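Local coordinates for protein GphF Dehydratase 1 (Archangium violaceum, PDB 6MBF) that probably dehydrates the growing polyketide chain during gephyronic acid biosynthesis and takes part in the olefin rearrangement of this pathway, at residues Leu50-Leu55 and Ala205-Val210; Glu56-Ala61 and Gly126-Arg131; Arg96-Asp101 and Trp120-Thr125; Phe211-Ala216 and Leu246-Pro251. All coordinates share one frame; numbering follows the deposited sequence.

The chain opens contact 1 at Leu50-Leu55 and, with no residue between, contact 2 at Glu56-Ala61, both on helix 52-65. Contact 3 opens next at Arg96-Asp101 and is the first to close, at Trp120-Thr125; contact 2 closes directly after it at Gly126-Arg131, on the same strand 121-131. Only at Ala205-Val210 does contact 1 close, so three loops lie one within another and none cross. Contact 4 follows in series, from Phe211-Ala216 to Leu246-Pro251. Contacts 2 and 3 lie within the N-terminal hot-dog unit and contact 4 within the C-terminal one, and contact 1 joins their two helices near the centre of the molecule.

Contact 1: Leu50-Leu55 and Ala205-Val210; sequences LGVTYL and ACFQCV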
# COMPACT_ATOMS: atom_id res chain seq x y z
N LEU A 50 -5.07 -3.70 4.43
CA LEU A 50 -4.23 -2.51 4.24
C LEU A 50 -4.48 -1.88 2.87
O LEU A 50 -4.60 -2.58 1.86
CB LEU A 50 -2.76 -2.89 4.37
CG LEU A 50 -2.16 -3.18 5.75
CD1 LEU A 50 -0.74 -3.68 5.57
CD2 LEU A 50 -2.19 -1.92 6.59
N GLY A 51 -4.54 -0.55 2.85
CA GLY A 51 -4.73 0.18 1.60
C GLY A 51 -3.67 -0.09 0.54
O GLY A 51 -3.94 0.02 -0.65
N VAL A 52 -2.44 -0.44 0.96
CA VAL A 52 -1.41 -0.77 -0.02
C VAL A 52 -1.81 -1.96 -0.88
O VAL A 52 -1.31 -2.10 -2.00
CB VAL A 52 -0.04 -1.02 0.66
CG1 VAL A 52 0.58 0.29 1.14
CG2 VAL A 52 -0.15 -2.05 1.81
N THR A 53 -2.70 -2.82 -0.37
CA THR A 53 -3.27 -3.90 -1.16
C THR A 53 -3.84 -3.38 -2.47
O THR A 53 -3.61 -3.96 -3.54
CB THR A 53 -4.35 -4.61 -0.35
OG1 THR A 53 -3.80 -5.06 0.90
CG2 THR A 53 -4.93 -5.79 -1.13
N TYR A 54 -4.57 -2.26 -2.40
CA TYR A 54 -5.21 -1.70 -3.59
C TYR A 54 -4.18 -1.11 -4.55
O TYR A 54 -4.33 -1.21 -5.77
CB TYR A 54 -6.23 -0.64 -3.18
CG TYR A 54 -7.17 -1.12 -2.10
CD1 TYR A 54 -7.82 -2.34 -2.22
CD2 TYR A 54 -7.37 -0.37 -0.94
CE1 TYR A 54 -8.67 -2.80 -1.23
CE2 TYR A 54 -8.22 -0.83 0.07
CZ TYR A 54 -8.87 -2.04 -0.08
OH TYR A 54 -9.71 -2.50 0.91
N LEU A 55 -3.14 -0.48 -4.01
CA LEU A 55 -2.09 0.05 -4.88
C LEU A 55 -1.39 -1.08 -5.64
O LEU A 55 -1.12 -0.95 -6.84
CB LEU A 55 -1.08 0.85 -4.05
CG LEU A 55 -1.63 2.09 -3.34
CD1 LEU A 55 -0.52 2.80 -2.57
CD2 LEU A 55 -2.25 3.03 -4.36
N ALA A 205 5.66 -0.93 5.04
CA ALA A 205 6.77 -0.56 5.90
C ALA A 205 7.22 0.88 5.63
O ALA A 205 7.51 1.64 6.56
CB ALA A 205 7.93 -1.53 5.71
N CYS A 206 7.25 1.29 4.36
CA CYS A 206 7.60 2.67 4.04
C CYS A 206 6.56 3.64 4.60
O CYS A 206 6.91 4.69 5.15
CB CYS A 206 7.73 2.84 2.52
SG CYS A 206 9.09 1.88 1.78
N PHE A 207 5.28 3.31 4.47
CA PHE A 207 4.25 4.18 5.03
C PHE A 207 4.34 4.20 6.55
O PHE A 207 4.08 5.25 7.17
CB PHE A 207 2.86 3.74 4.57
CG PHE A 207 2.60 3.95 3.08
CD1 PHE A 207 3.55 4.53 2.24
CD2 PHE A 207 1.38 3.56 2.53
CE1 PHE A 207 3.28 4.71 0.87
CE2 PHE A 207 1.11 3.74 1.18
CZ PHE A 207 2.06 4.31 0.35
N GLN A 208 4.74 3.09 7.18
CA GLN A 208 4.88 3.08 8.63
C GLN A 208 6.03 3.99 9.10
O GLN A 208 6.00 4.48 10.23
CB GLN A 208 5.08 1.65 9.14
CG GLN A 208 3.80 0.79 9.13
CD GLN A 208 3.90 -0.35 10.11
OE1 GLN A 208 4.23 -0.13 11.28
NE2 GLN A 208 3.65 -1.57 9.64
N CYS A 209 7.04 4.22 8.25
CA CYS A 209 8.04 5.24 8.55
C CYS A 209 7.39 6.61 8.72
O CYS A 209 7.79 7.40 9.59
CB CYS A 209 9.10 5.30 7.45
SG CYS A 209 10.16 3.83 7.34
N VAL A 210 6.38 6.92 7.90
CA VAL A 210 5.65 8.17 8.09
C VAL A 210 4.92 8.16 9.42
O VAL A 210 4.94 9.16 10.16
CB VAL A 210 4.66 8.43 6.92
CG1 VAL A 210 4.02 9.82 7.08
CG2 VAL A 210 5.35 8.29 5.58
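The Phe207 ring meets Leu55 at its edge, where Leu55 CD1 lies near the ring plane, 4.2 Å from Phe207 CZ. Val52 comes in obliquely at the CD2-CE2 flank: its CG1 methyl reaches Phe207 CE2 at 3.5 Å and leans almost as closely on CD2. The Val52 and Phe207 side chains run alongside one another with reversed sense, whereas Leu55 and Phe207 approach from opposite directions, the methyl ending at the ring edge. The phenylalanine can do this because its CG stands anti to the carbonyl carbon (chi1 -68°), which sends the ring out from helix 200-214 towards helix 52-65; the CA atoms of Val52 and Phe207 are 9.1 Å apart. A long aromatic suits such a span, and a short branched valine suits the place beside that flank. This is the seam of the double hot-dog fold of polyketide synthase dehydratases, in which the central helices of the two hot-dog units face each other. Phe207 also touches Leu264 on the strand side, while Val52 packs on Pro200 and Leu203, and its side chain lies about 6 Å from a bound magnesium ion. Leu50 O is gripped twice by Thr53, once by the backbone N and once by OG1 at 2.8 Å. The hydroxyl donor is tilted 17° from the carbonyl plane, and the same OG1 is hydrogen-bonded to Tyr37 OH.

Contact 2: Glu56-Ala61 and Gly126-Arg131; sequences EMALAA and GRIARR
Ile128 presses its CG2 methyl against Ala58, 3.5 Å from the backbone oxygen Ala58 O, where helix 52-65 lies against strand 121-131. This is the hot-dog arrangement, a central helix wrapped by a curved antiparallel sheet. The tight part is centred on these two residues, whose CA atoms come within 6.8 Å of each other. Alanine suits the helix here because its single methyl lets the strand draw near, and Ala58 CB still touches Ile128 CG2 at 4.1 Å. Phe104, from the neighbouring strand 103-109, packs on both residues. The beta-branched isoleucine suits a strand and offers two arms: with CG1 between the backbone N and the carbonyl carbon (chi1 48°), CG2 is left beside N to meet Ala58, and the longer arm is directed to Ala61. The opposite side of the strand is more open to solvent: Arg127, partly exposed, points away from the helix and pairs with Asp78 and Glu102, while the exposed Arg131 forms a salt bridge with Glu233. Further along the helix the packing also slackens, since Ile128 CD1 gets no nearer to Ala61 than 4.3 Å from its backbone carbon C.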
# COMPACT_ATOMS: atom_id res chain seq x y z
N GLU A 56 -1.11 -2.20 -4.96
CA GLU A 56 -0.49 -3.33 -5.63
C GLU A 56 -1.41 -3.91 -6.71
O GLU A 56 -0.96 -4.20 -7.82
CB GLU A 56 -0.10 -4.42 -4.62
CG GLU A 56 0.22 -5.79 -5.28
CD GLU A 56 1.42 -5.78 -6.22
OE1 GLU A 56 2.19 -4.78 -6.27
OE2 GLU A 56 1.61 -6.79 -6.93
N MET A 57 -2.69 -4.08 -6.39
CA MET A 57 -3.62 -4.59 -7.39
C MET A 57 -3.65 -3.70 -8.62
O MET A 57 -3.67 -4.19 -9.76
CB MET A 57 -5.01 -4.71 -6.78
CG MET A 57 -5.10 -5.82 -5.73
SD MET A 57 -6.67 -5.83 -4.84
CE MET A 57 -7.79 -6.40 -6.12
N ALA A 58 -3.60 -2.38 -8.42
CA ALA A 58 -3.62 -1.45 -9.55
C ALA A 58 -2.33 -1.52 -10.36
O ALA A 58 -2.37 -1.50 -11.60
CB ALA A 58 -3.88 -0.03 -9.06
N LEU A 59 -1.18 -1.59 -9.68
CA LEU A 59 0.08 -1.75 -10.41
C LEU A 59 0.10 -3.05 -11.20
O LEU A 59 0.56 -3.09 -12.35
CB LEU A 59 1.26 -1.72 -9.43
CG LEU A 59 1.55 -0.40 -8.72
CD1 LEU A 59 2.41 -0.69 -7.51
CD2 LEU A 59 2.25 0.59 -9.67
N ALA A 60 -0.41 -4.12 -10.59
CA ALA A 60 -0.45 -5.41 -11.25
C ALA A 60 -1.40 -5.38 -12.44
O ALA A 60 -1.09 -5.96 -13.49
CB ALA A 60 -0.86 -6.49 -10.24
N ALA A 61 -2.53 -4.69 -12.30
CA ALA A 61 -3.44 -4.52 -13.43
C ALA A 61 -2.80 -3.70 -14.53
O ALA A 61 -2.95 -4.01 -15.71
CB ALA A 61 -4.75 -3.87 -12.97
N GLY A 126 -9.12 4.57 -9.07
CA GLY A 126 -8.08 5.45 -9.57
C GLY A 126 -7.85 5.22 -11.05
O GLY A 126 -8.71 4.67 -11.74
N ARG A 127 -6.68 5.64 -11.52
CA ARG A 127 -6.32 5.51 -12.92
C ARG A 127 -4.97 4.82 -13.03
O ARG A 127 -4.14 4.90 -12.12
CB ARG A 127 -6.27 6.87 -13.61
CG ARG A 127 -7.52 7.69 -13.41
CD ARG A 127 -7.30 9.13 -13.83
NE ARG A 127 -8.30 10.02 -13.25
CZ ARG A 127 -9.51 10.21 -13.76
NH1 ARG A 127 -9.87 9.57 -14.86
NH2 ARG A 127 -10.36 11.04 -13.17
N ILE A 128 -4.75 4.12 -14.14
CA ILE A 128 -3.49 3.41 -14.36
C ILE A 128 -2.87 3.88 -15.66
O ILE A 128 -3.57 4.31 -16.59
CB ILE A 128 -3.66 1.88 -14.35
CG1 ILE A 128 -4.82 1.45 -15.25
CG2 ILE A 128 -3.83 1.34 -12.92
CD1 ILE A 128 -4.91 -0.06 -15.44
N ALA A 129 -1.55 3.81 -15.73
CA ALA A 129 -0.82 4.20 -16.92
C ALA A 129 0.52 3.48 -16.92
O ALA A 129 0.91 2.84 -15.93
CB ALA A 129 -0.64 5.72 -17.00
N ARG A 130 1.22 3.60 -18.04
CA ARG A 130 2.51 2.97 -18.24
C ARG A 130 3.33 3.88 -19.14
O ARG A 130 2.80 4.42 -20.11
CB ARG A 130 2.33 1.58 -18.86
CG ARG A 130 3.52 0.67 -18.76
CD ARG A 130 3.04 -0.76 -18.85
NE ARG A 130 4.13 -1.68 -19.09
CZ ARG A 130 3.97 -2.99 -19.19
NH1 ARG A 130 2.76 -3.52 -19.05
NH2 ARG A 130 5.02 -3.77 -19.42
N ARG A 131 4.60 4.08 -18.79
CA ARG A 131 5.44 5.02 -19.53
C ARG A 131 6.83 4.43 -19.71
O ARG A 131 7.35 3.77 -18.81
CB ARG A 131 5.54 6.37 -18.79
CG ARG A 131 6.37 7.40 -19.53
CD ARG A 131 6.46 8.72 -18.78
NE ARG A 131 7.33 8.65 -17.61
CZ ARG A 131 6.89 8.69 -16.35
NH1 ARG A 131 5.60 8.79 -16.11
NH2 ARG A 131 7.75 8.63 -15.34

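Contact 3: Arg96-Asp101 and Trp120-Thr125; sequences RLRSED and WTRHAT
The guanidinium of Arg96 lies flat on the indole of Trp120, their planes only 19° apart. It is a cation-pi stack, with Arg96 CZ 4.0 Å from the centroid of the five-membered ring and nearly above it. The rest of the arginine follows the same face: Arg96 CD makes a CH-pi contact 4.3 Å from the centroid of the six-membered ring, and Arg96 CB rests 3.4 Å from Trp120 CZ3. A bend at chi3 (75°) folds the extended chain so that carbon and cation both cover the ring. Each partner is fixed elsewhere too, Arg96 NH1 by a salt bridge to Glu117 and Trp120 NE1 by a hydrogen bond to Ser114 O. Strands 93-100 and 121-131 are not neighbours in the antiparallel sheet of the N-terminal hot-dog unit; strand 103-109 runs between them, and the stack bridges it over His107. Strand 121-131 carries a classic beta bulge, where His123 and Ala124 together sit opposite Ile106. A leucine in place of Trp120 would probably leave the Arg96 guanidinium without its aromatic platform, held mainly by its salt bridge to Glu117 and freer to turn. Nearer solvent, the Arg98 and Arg122 side chains lie roughly perpendicular, with their NH2 atoms 4.0 Å apart. Glu105, whose OE1 and OE2 make salt bridges to Arg98 NH2 and Arg122 NH2, probably offsets the two like charges.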
# COMPACT_ATOMS: atom_id res chain seq x y z
N ARG A 96 -12.47 -8.03 -6.74
CA ARG A 96 -12.66 -7.74 -8.16
C ARG A 96 -12.01 -6.42 -8.49
O ARG A 96 -12.22 -5.43 -7.80
CB ARG A 96 -14.16 -7.69 -8.50
CG ARG A 96 -14.48 -7.36 -9.96
CD ARG A 96 -15.98 -7.22 -10.17
NE ARG A 96 -16.50 -5.97 -9.63
CZ ARG A 96 -17.79 -5.69 -9.46
NH1 ARG A 96 -18.72 -6.58 -9.78
NH2 ARG A 96 -18.15 -4.52 -8.96
N LEU A 97 -11.20 -6.40 -9.55
CA LEU A 97 -10.72 -5.16 -10.15
C LEU A 97 -11.30 -5.09 -11.55
O LEU A 97 -11.07 -6.00 -12.36
CB LEU A 97 -9.20 -5.08 -10.17
CG LEU A 97 -8.60 -3.76 -10.68
CD1 LEU A 97 -7.22 -3.51 -10.04
CD2 LEU A 97 -8.48 -3.68 -12.21
N ARG A 98 -12.04 -4.03 -11.84
CA ARG A 98 -12.58 -3.81 -13.16
C ARG A 98 -11.99 -2.52 -13.72
O ARG A 98 -11.67 -1.59 -12.99
CB ARG A 98 -14.12 -3.74 -13.13
CG ARG A 98 -14.69 -2.52 -12.45
CD ARG A 98 -16.21 -2.64 -12.31
NE ARG A 98 -16.81 -1.38 -11.86
CZ ARG A 98 -18.07 -1.28 -11.47
NH1 ARG A 98 -18.85 -2.35 -11.46
NH2 ARG A 98 -18.56 -0.10 -11.08
N SER A 99 -11.85 -2.49 -15.04
CA SER A 99 -11.16 -1.39 -15.70
C SER A 99 -11.86 -1.09 -17.02
O SER A 99 -12.31 -2.00 -17.71
CB SER A 99 -9.69 -1.73 -15.95
OG SER A 99 -9.02 -0.64 -16.56
N GLU A 100 -11.96 0.19 -17.34
CA GLU A 100 -12.31 0.62 -18.69
C GLU A 100 -11.50 1.86 -19.00
O GLU A 100 -11.38 2.76 -18.16
CB GLU A 100 -13.82 0.87 -18.85
CG GLU A 100 -14.44 1.81 -17.85
CD GLU A 100 -15.90 2.10 -18.18
OE1 GLU A 100 -16.28 3.29 -18.19
OE2 GLU A 100 -16.66 1.14 -18.43
N ASP A 101 -10.91 1.89 -20.19
CA ASP A 101 -9.97 2.94 -20.57
C ASP A 101 -8.85 2.91 -19.53
O ASP A 101 -8.28 1.84 -19.27
CB ASP A 101 -10.71 4.25 -20.73
CG ASP A 101 -11.74 4.21 -21.83
OD1 ASP A 101 -11.48 3.55 -22.86
OD2 ASP A 101 -12.81 4.84 -21.68
N TRP A 120 -21.70 -5.83 -4.10
CA TRP A 120 -20.29 -5.49 -4.16
C TRP A 120 -20.05 -4.13 -3.51
O TRP A 120 -20.73 -3.15 -3.84
CB TRP A 120 -19.79 -5.47 -5.60
CG TRP A 120 -19.72 -6.82 -6.24
CD1 TRP A 120 -20.72 -7.48 -6.89
CD2 TRP A 120 -18.57 -7.68 -6.30
NE1 TRP A 120 -20.28 -8.69 -7.35
CE2 TRP A 120 -18.96 -8.84 -7.00
CE3 TRP A 120 -17.26 -7.59 -5.82
CZ2 TRP A 120 -18.08 -9.90 -7.25
CZ3 TRP A 120 -16.38 -8.64 -6.07
CH2 TRP A 120 -16.80 -9.78 -6.77
N THR A 121 -19.08 -4.07 -2.60
CA THR A 121 -18.71 -2.84 -1.91
C THR A 121 -17.47 -2.25 -2.56
O THR A 121 -16.46 -2.95 -2.71
CB THR A 121 -18.44 -3.11 -0.43
OG1 THR A 121 -19.64 -3.61 0.20
CG2 THR A 121 -17.97 -1.84 0.28
N ARG A 122 -17.54 -0.98 -2.93
CA ARG A 122 -16.42 -0.29 -3.56
C ARG A 122 -15.38 0.09 -2.51
O ARG A 122 -15.70 0.80 -1.54
CB ARG A 122 -16.90 0.96 -4.30
CG ARG A 122 -15.75 1.84 -4.80
CD ARG A 122 -16.26 3.13 -5.47
NE ARG A 122 -16.83 2.89 -6.79
CZ ARG A 122 -18.09 3.15 -7.13
NH1 ARG A 122 -18.92 3.69 -6.25
NH2 ARG A 122 -18.51 2.90 -8.36
N HIS A 123 -14.14 -0.35 -2.70
CA HIS A 123 -13.06 -0.04 -1.76
C HIS A 123 -12.06 0.97 -2.27
O HIS A 123 -11.61 1.81 -1.49
CB HIS A 123 -12.33 -1.33 -1.36
CG HIS A 123 -13.21 -2.32 -0.68
ND1 HIS A 123 -13.79 -2.06 0.55
CD2 HIS A 123 -13.66 -3.53 -1.07
CE1 HIS A 123 -14.56 -3.08 0.88
NE2 HIS A 123 -14.48 -3.99 -0.07
N ALA A 124 -11.70 0.93 -3.55
CA ALA A 124 -10.67 1.84 -4.04
C ALA A 124 -10.83 2.04 -5.54
O ALA A 124 -11.24 1.12 -6.26
CB ALA A 124 -9.25 1.33 -3.74
N THR A 125 -10.49 3.24 -6.00
CA THR A 125 -10.58 3.61 -7.41
C THR A 125 -9.41 4.51 -7.78
O THR A 125 -8.80 5.16 -6.92
CB THR A 125 -11.89 4.35 -7.72
OG1 THR A 125 -11.92 5.58 -6.98
CG2 THR A 125 -13.10 3.50 -7.34

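Contact 4: Phe211-Ala216 and Leu246-Pro251; sequences FALIYA and LRLHPP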
# COMPACT_ATOMS: atom_id res chain seq x y z
N PHE A 211 4.29 7.03 9.76
CA PHE A 211 3.60 6.90 11.04
C PHE A 211 4.55 7.16 12.20
O PHE A 211 4.19 7.85 13.17
CB PHE A 211 3.01 5.49 11.19
CG PHE A 211 1.89 5.17 10.25
CD1 PHE A 211 1.24 6.15 9.51
CD2 PHE A 211 1.45 3.86 10.13
CE1 PHE A 211 0.18 5.81 8.67
CE2 PHE A 211 0.41 3.52 9.28
CZ PHE A 211 -0.22 4.50 8.56
N ALA A 212 5.76 6.59 12.14
CA ALA A 212 6.71 6.72 13.23
C ALA A 212 7.09 8.18 13.45
O ALA A 212 7.30 8.61 14.59
CB ALA A 212 7.96 5.88 12.95
N LEU A 213 7.18 8.97 12.38
CA LEU A 213 7.46 10.40 12.55
C LEU A 213 6.27 11.12 13.18
O LEU A 213 6.42 11.88 14.14
CB LEU A 213 7.83 11.03 11.21
CG LEU A 213 9.33 11.27 11.07
CD1 LEU A 213 10.06 9.93 11.02
CD2 LEU A 213 9.61 12.11 9.84
N ILE A 214 5.06 10.87 12.65
CA ILE A 214 3.86 11.50 13.19
C ILE A 214 3.71 11.21 14.68
O ILE A 214 3.52 12.13 15.49
CB ILE A 214 2.61 11.03 12.41
CG1 ILE A 214 2.63 11.56 10.98
CG2 ILE A 214 1.35 11.44 13.14
CD1 ILE A 214 1.66 10.84 10.06
N TYR A 215 3.82 9.94 15.07
CA TYR A 215 3.47 9.52 16.43
C TYR A 215 4.52 9.91 17.45
O TYR A 215 4.29 9.71 18.66
CB TYR A 215 3.21 8.01 16.45
CG TYR A 215 1.95 7.62 15.69
CD1 TYR A 215 1.89 6.46 14.94
CD2 TYR A 215 0.83 8.45 15.71
CE1 TYR A 215 0.74 6.11 14.24
CE2 TYR A 215 -0.32 8.11 15.02
CZ TYR A 215 -0.36 6.94 14.28
OH TYR A 215 -1.50 6.61 13.60
N ALA A 216 5.64 10.48 17.02
CA ALA A 216 6.53 11.15 17.95
C ALA A 216 5.86 12.36 18.59
O ALA A 216 6.26 12.77 19.69
CB ALA A 216 7.82 11.57 17.26
N LEU A 246 11.29 10.11 3.04
CA LEU A 246 9.92 10.60 3.16
C LEU A 246 9.93 12.05 3.62
O LEU A 246 10.85 12.49 4.32
CB LEU A 246 9.09 9.75 4.15
CG LEU A 246 9.42 9.89 5.64
CD1 LEU A 246 8.61 11.01 6.31
CD2 LEU A 246 9.14 8.60 6.35
N ARG A 247 8.91 12.80 3.21
CA ARG A 247 8.75 14.18 3.64
C ARG A 247 7.28 14.43 3.99
O ARG A 247 6.40 14.32 3.13
CB ARG A 247 9.22 15.17 2.56
CG ARG A 247 8.97 16.64 2.94
CD ARG A 247 9.48 17.64 1.88
NE ARG A 247 10.92 17.57 1.69
CZ ARG A 247 11.53 17.32 0.53
NH1 ARG A 247 10.82 17.11 -0.57
NH2 ARG A 247 12.86 17.29 0.48
N LEU A 248 7.03 14.77 5.24
CA LEU A 248 5.70 15.17 5.67
C LEU A 248 5.44 16.62 5.30
O LEU A 248 6.31 17.48 5.46
CB LEU A 248 5.55 14.97 7.18
CG LEU A 248 5.11 13.56 7.60
CD1 LEU A 248 5.55 13.27 9.03
CD2 LEU A 248 3.59 13.42 7.47
N HIS A 249 4.24 16.89 4.79
CA HIS A 249 3.83 18.26 4.53
C HIS A 249 3.61 18.98 5.86
O HIS A 249 3.42 18.35 6.90
CB HIS A 249 2.55 18.26 3.69
CG HIS A 249 2.74 17.78 2.29
ND1 HIS A 249 1.84 18.06 1.28
CD2 HIS A 249 3.73 17.06 1.72
CE1 HIS A 249 2.26 17.51 0.16
NE2 HIS A 249 3.40 16.90 0.39
N PRO A 250 3.65 20.32 5.85
CA PRO A 250 3.43 21.06 7.10
C PRO A 250 2.06 20.75 7.68
O PRO A 250 1.04 20.84 6.97
CB PRO A 250 3.53 22.54 6.65
CG PRO A 250 3.47 22.52 5.17
CD PRO A 250 4.01 21.20 4.73
N PRO A 251 2.00 20.36 8.94
CA PRO A 251 0.71 20.03 9.56
C PRO A 251 -0.05 21.29 9.94
O PRO A 251 0.51 22.37 10.10
CB PRO A 251 1.11 19.23 10.81
CG PRO A 251 2.61 19.19 10.83
CD PRO A 251 3.11 20.23 9.89
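Leu248 turns its CG anti to the carbonyl carbon (chi1 -87°), which carries CD1 to Leu213 and Ile214 and CD2 to Ile214, while Leu213 itself has chi1 at -103°, well off a staggered position, and thereby brings CD2 to Leu246. These residues join helix 200-214 to strand 241-248 within the C-terminal hot-dog unit, where the sheet curls about its central helix. Leu246 and Leu248 both point at the helix, while the exposed Arg247 between them points away and forms a salt bridge with Glu178; leucines suit the buried side because their branched apolar ends can touch more than one residue, as Leu248 CD1 does. Leu213 and Leu246 lie side by side, pointing contrary ways, and meet through Leu213 CD2 and Leu246 CD1 at 3.8 Å. Leu248 CD1 touches two residues at once, 3.9 Å from Leu213 CB and as far from Ile214 CG1. Were Leu248 an alanine, a gap would probably open beside Leu213 CB, and Ile214 would lose its contacts with the two leucine methyls. The same patch is extended by Val210, one turn earlier on the helix, which touches both strand leucines, and by His260 of strand 259-267, which touches Ile214 and Leu248. Ile214 is set nearly square to Leu248, and its tip, Ile214 CD1, comes to rest 4.1 Å from Leu248 CD2.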